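Local structure of multicopper oxidase (Uncultured bacterium, 4E9V) at residues A[142-147]-A[201-206]. The protein probably couples the one-electron oxidation of small substrates to the reduction of dioxygen to water, using mononuclear and clustered copper centres. Sequence-based numbering, arbitrary orientation.
With CU (copper (II) ion), chain H; CU (copper (II) ion), chain G; O (oxygen atom), chain V.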
ATOM      1  N   MET A 142     -12.088  -7.219  12.421  1.00  7.01           N
ATOM      2  CA  MET A 142     -10.932  -8.001  11.981  1.00  9.08           C
ATOM      3  C   MET A 142      -9.663  -7.157  12.117  1.00  9.24           C
ATOM      4  O   MET A 142      -9.471  -6.230  11.325  1.00  6.26           O
ATOM      5  CB  MET A 142     -11.059  -8.452  10.531  1.00  6.96           C
ATOM      6  CG  MET A 142     -12.243  -9.356  10.225  1.00 10.06           C
ATOM      7  SD  MET A 142     -12.048 -10.117   8.591  1.00 12.75           S
ATOM      8  CE  MET A 142     -13.643 -10.954   8.452  1.00  7.23           C
ATOM      9  N   MET A 143      -8.865  -7.493  13.121  1.00  6.63           N
ATOM     10  CA  MET A 143      -7.651  -6.725  13.416  1.00  4.38           C
ATOM     11  C   MET A 143      -6.444  -7.542  12.980  1.00  6.83           C
ATOM     12  O   MET A 143      -6.164  -8.614  13.546  1.00  6.02           O
ATOM     13  CB  MET A 143      -7.612  -6.369  14.902  1.00  6.79           C
ATOM     14  CG  MET A 143      -8.836  -5.607  15.397  1.00  7.78           C
ATOM     15  SD  MET A 143      -8.626  -5.069  17.123  1.00  8.71           S
ATOM     16  CE  MET A 143      -7.736  -3.531  16.851  1.00  9.67           C
ATOM     17  N   MET A 144      -5.752  -7.047  11.946  1.00  9.10           N
ATOM     18  CA  MET A 144      -4.654  -7.796  11.338  1.00  7.36           C
ATOM     19  C   MET A 144      -3.315  -7.401  11.947  1.00  4.45           C
ATOM     20  O   MET A 144      -3.067  -6.216  12.188  1.00  7.46           O
ATOM     21  CB  MET A 144      -4.603  -7.599   9.817  1.00  6.28           C
ATOM     22  CG  MET A 144      -5.441  -8.574   9.001  1.00 11.90           C
ATOM     23  SD  MET A 144      -7.203  -8.515   9.333  1.00  9.18           S
ATOM     24  CE  MET A 144      -7.698  -6.944   8.645  1.00  8.45           C
ATOM     25  N   SER A 145      -2.460  -8.388  12.194  1.00  6.43           N
ATOM     26  CA  SER A 145      -1.105  -8.070  12.638  1.00  8.61           C
ATOM     27  C   SER A 145      -0.140  -9.154  12.182  1.00  9.56           C
ATOM     28  O   SER A 145      -0.526 -10.132  11.529  1.00  8.06           O
ATOM     29  CB  SER A 145      -1.013  -7.910  14.156  1.00  8.08           C
ATOM     30  OG  SER A 145      -1.315  -9.140  14.798  1.00 10.26           O
ATOM     31  N   THR A 146       1.128  -8.956  12.526  1.00  6.66           N
ATOM     32  CA  THR A 146       2.153  -9.936  12.137  1.00  9.62           C
ATOM     33  C   THR A 146       3.027 -10.258  13.347  1.00  8.79           C
ATOM     34  O   THR A 146       3.003  -9.509  14.333  1.00 11.52           O
ATOM     35  CB  THR A 146       3.029  -9.454  10.968  1.00 10.76           C
ATOM     36  OG1 THR A 146       3.921  -8.420  11.429  1.00  7.53           O
ATOM     37  CG2 THR A 146       2.182  -8.832   9.860  1.00 10.06           C
ATOM     38  N   TRP A 147       3.765 -11.361  13.286  1.00  6.85           N
ATOM     39  CA  TRP A 147       4.566 -11.899  14.371  1.00 10.61           C
ATOM     40  C   TRP A 147       5.930 -12.374  13.868  1.00  8.38           C
ATOM     41  O   TRP A 147       6.007 -12.930  12.774  1.00  8.27           O
ATOM     42  CB  TRP A 147       3.868 -13.085  15.062  1.00  7.25           C
ATOM     43  CG  TRP A 147       2.422 -12.789  15.341  1.00 10.08           C
ATOM     44  CD1 TRP A 147       1.386 -12.945  14.455  1.00  8.55           C
ATOM     45  CD2 TRP A 147       1.849 -12.281  16.550  1.00  9.93           C
ATOM     46  NE1 TRP A 147       0.204 -12.571  15.048  1.00  7.77           N
ATOM     47  CE2 TRP A 147       0.463 -12.162  16.334  1.00  8.06           C
ATOM     48  CE3 TRP A 147       2.373 -11.924  17.801  1.00 11.37           C
ATOM     49  CZ2 TRP A 147      -0.424 -11.699  17.309  1.00  9.72           C
ATOM     50  CZ3 TRP A 147       1.482 -11.466  18.757  1.00 10.00           C
ATOM     51  CH2 TRP A 147       0.111 -11.353  18.518  1.00  6.84           C
ATOM     52  N   HIS A 201      -2.081  -5.622   4.408  1.00  4.19           N
ATOM     53  CA  HIS A 201      -2.934  -6.790   4.223  1.00  7.09           C
ATOM     54  C   HIS A 201      -3.955  -6.486   3.140  1.00  6.54           C
ATOM     55  O   HIS A 201      -4.707  -5.509   3.205  1.00  9.37           O
ATOM     56  CB  HIS A 201      -3.637  -7.148   5.540  1.00  6.74           C
ATOM     57  CG  HIS A 201      -2.690  -7.343   6.685  1.00  3.51           C
ATOM     58  ND1 HIS A 201      -2.160  -8.585   6.979  1.00  8.03           N
ATOM     59  CD2 HIS A 201      -2.162  -6.488   7.594  1.00  4.25           C
ATOM     60  CE1 HIS A 201      -1.347  -8.486   8.025  1.00  7.72           C
ATOM     61  NE2 HIS A 201      -1.337  -7.222   8.414  1.00  5.20           N
ATOM     62  N   ALA A 202      -3.987  -7.355   2.121  1.00  6.86           N
ATOM     63  CA  ALA A 202      -4.941  -7.129   1.041  1.00  3.00           C
ATOM     64  C   ALA A 202      -6.145  -8.040   1.231  1.00  7.58           C
ATOM     65  O   ALA A 202      -6.159  -9.193   0.816  1.00  7.64           O
ATOM     66  CB  ALA A 202      -4.265  -7.370  -0.297  1.00  5.96           C
ATOM     67  N   MET A 203      -7.176  -7.524   1.903  1.00  9.23           N
ATOM     68  CA  MET A 203      -8.233  -8.462   2.319  1.00 11.09           C
ATOM     69  C   MET A 203      -9.224  -8.725   1.195  1.00  8.99           C
ATOM     70  O   MET A 203      -9.854  -7.802   0.695  1.00  6.96           O
ATOM     71  CB  MET A 203      -8.908  -7.889   3.564  1.00  8.69           C
ATOM     72  CG  MET A 203      -7.934  -7.657   4.714  1.00  7.00           C
ATOM     73  SD  MET A 203      -7.054  -9.117   5.251  1.00  8.71           S
ATOM     74  CE  MET A 203      -8.354 -10.220   5.788  1.00  8.09           C
ATOM     75  N   HIS A 204      -9.372  -9.974   0.807  1.00  5.93           N
ATOM     76  CA  HIS A 204     -10.189 -10.367  -0.336  1.00  9.64           C
ATOM     77  C   HIS A 204     -11.310 -11.333   0.072  1.00  5.69           C
ATOM     78  O   HIS A 204     -11.012 -12.386   0.653  1.00  8.99           O
ATOM     79  CB  HIS A 204      -9.317 -11.061  -1.383  1.00  8.71           C
ATOM     80  CG  HIS A 204     -10.086 -11.714  -2.498  1.00  7.17           C
ATOM     81  ND1 HIS A 204     -11.119 -11.077  -3.155  1.00 11.44           N
ATOM     82  CD2 HIS A 204      -9.977 -12.938  -3.074  1.00 10.89           C
ATOM     83  CE1 HIS A 204     -11.624 -11.882  -4.092  1.00  9.01           C
ATOM     84  NE2 HIS A 204     -10.941 -13.010  -4.057  1.00  8.57           N
ATOM     85  N   SER A 205     -12.539 -10.962  -0.247  1.00  6.32           N
ATOM     86  CA  SER A 205     -13.696 -11.819   0.005  1.00  6.17           C
ATOM     87  C   SER A 205     -14.059 -12.652  -1.218  1.00  6.32           C
ATOM     88  O   SER A 205     -14.500 -12.124  -2.242  1.00  8.61           O
ATOM     89  CB  SER A 205     -14.912 -10.982   0.425  1.00  7.42           C
ATOM     90  OG  SER A 205     -15.166  -9.964  -0.536  1.00  7.85           O
ATOM     91  N   HIS A 206     -13.925 -13.983  -1.153  1.00  7.42           N
ATOM     92  CA  HIS A 206     -14.459 -14.727  -2.292  1.00  6.80           C
ATOM     93  C   HIS A 206     -15.979 -14.626  -2.317  1.00  8.36           C
ATOM     94  O   HIS A 206     -16.633 -14.386  -1.297  1.00  6.04           O
ATOM     95  CB  HIS A 206     -14.074 -16.194  -2.216  1.00  7.06           C
ATOM     96  CG  HIS A 206     -12.636 -16.498  -2.454  1.00  7.25           C
ATOM     97  ND1 HIS A 206     -12.229 -17.684  -3.017  1.00 10.48           N
ATOM     98  CD2 HIS A 206     -11.512 -15.789  -2.215  1.00  5.40           C
ATOM     99  CE1 HIS A 206     -10.899 -17.707  -3.115  1.00  9.64           C
ATOM    100  NE2 HIS A 206     -10.465 -16.559  -2.634  1.00  9.20           N
TER
HETATM  101 CU    CU H1405     -10.789 -14.640  -5.036  0.65 17.22          CU
HETATM  102 CU    CU G1404      -8.473 -16.420  -2.724  0.80 18.43          CU
HETATM  103  O     O V3406      -8.789 -15.165  -4.644  0.65  7.35           O
HETATM  104  O   HOH W   1      -0.163  -5.843  10.403  1.00  6.46           O
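M144 lays its CB over the imidazole of H201, 3.5 Å from the ring centroid and 11° off the ring normal, a CH-pi contact centred on the face. The setting is a cupredoxin-type beta sandwich: strand 138-147 belongs to one sheet, strand 201-205 to the facing one, and no direct hydrogen bond links the two segments, whose axes approach to 9.5 Å. Past CB, the M144 chain bends at chi2 and chi3, which carries its thioether past the H201 ring toward M203, the two side chains meeting tip to tip with M144 CE 4.0 Å from M203 CG. M203 is also bent at chi2 and chi3, in the opposite sense, and F193 touches both methionines. This methionine-histidine cluster is the close-packed part.

The other flank is looser, though still buried. T146 CG2 lies obliquely 4.0 Å from H201 CE1, while a single water sits in the imidazole plane at the ring edge, 2.7 Å from H201 NE2, and makes a weak bond to M144 O. Across the ring, H201 ND1 is hydrogen-bonded to D253, whose carboxylate also receives A202 N. Bonded at both nitrogens, the ring is probably fixed in its rotation about CB-CG, its face presented to M144. Were the imidazole replaced by the methyl of an alanine, D253 and the water would probably lose their partner, and M144 CB the face it packs on.

At the far end of the strand and just beyond it, H204 NE2 binds one copper at 1.9 Å and H206 NE2 another at 2.0 Å, with an oxygen atom ligating both metals; H60 and H106 of a second subunit contribute further ligands, consistent with the interfacial trinuclear cluster of two-domain laccases. Segment 201-206 thus leads from sandwich core to metal site, and its contact with 142-147 illustrates how facing sheets cohere through side chains: apolar and CH-pi packing joins them, while the polar nitrogens of H201 are paired with D253 and water.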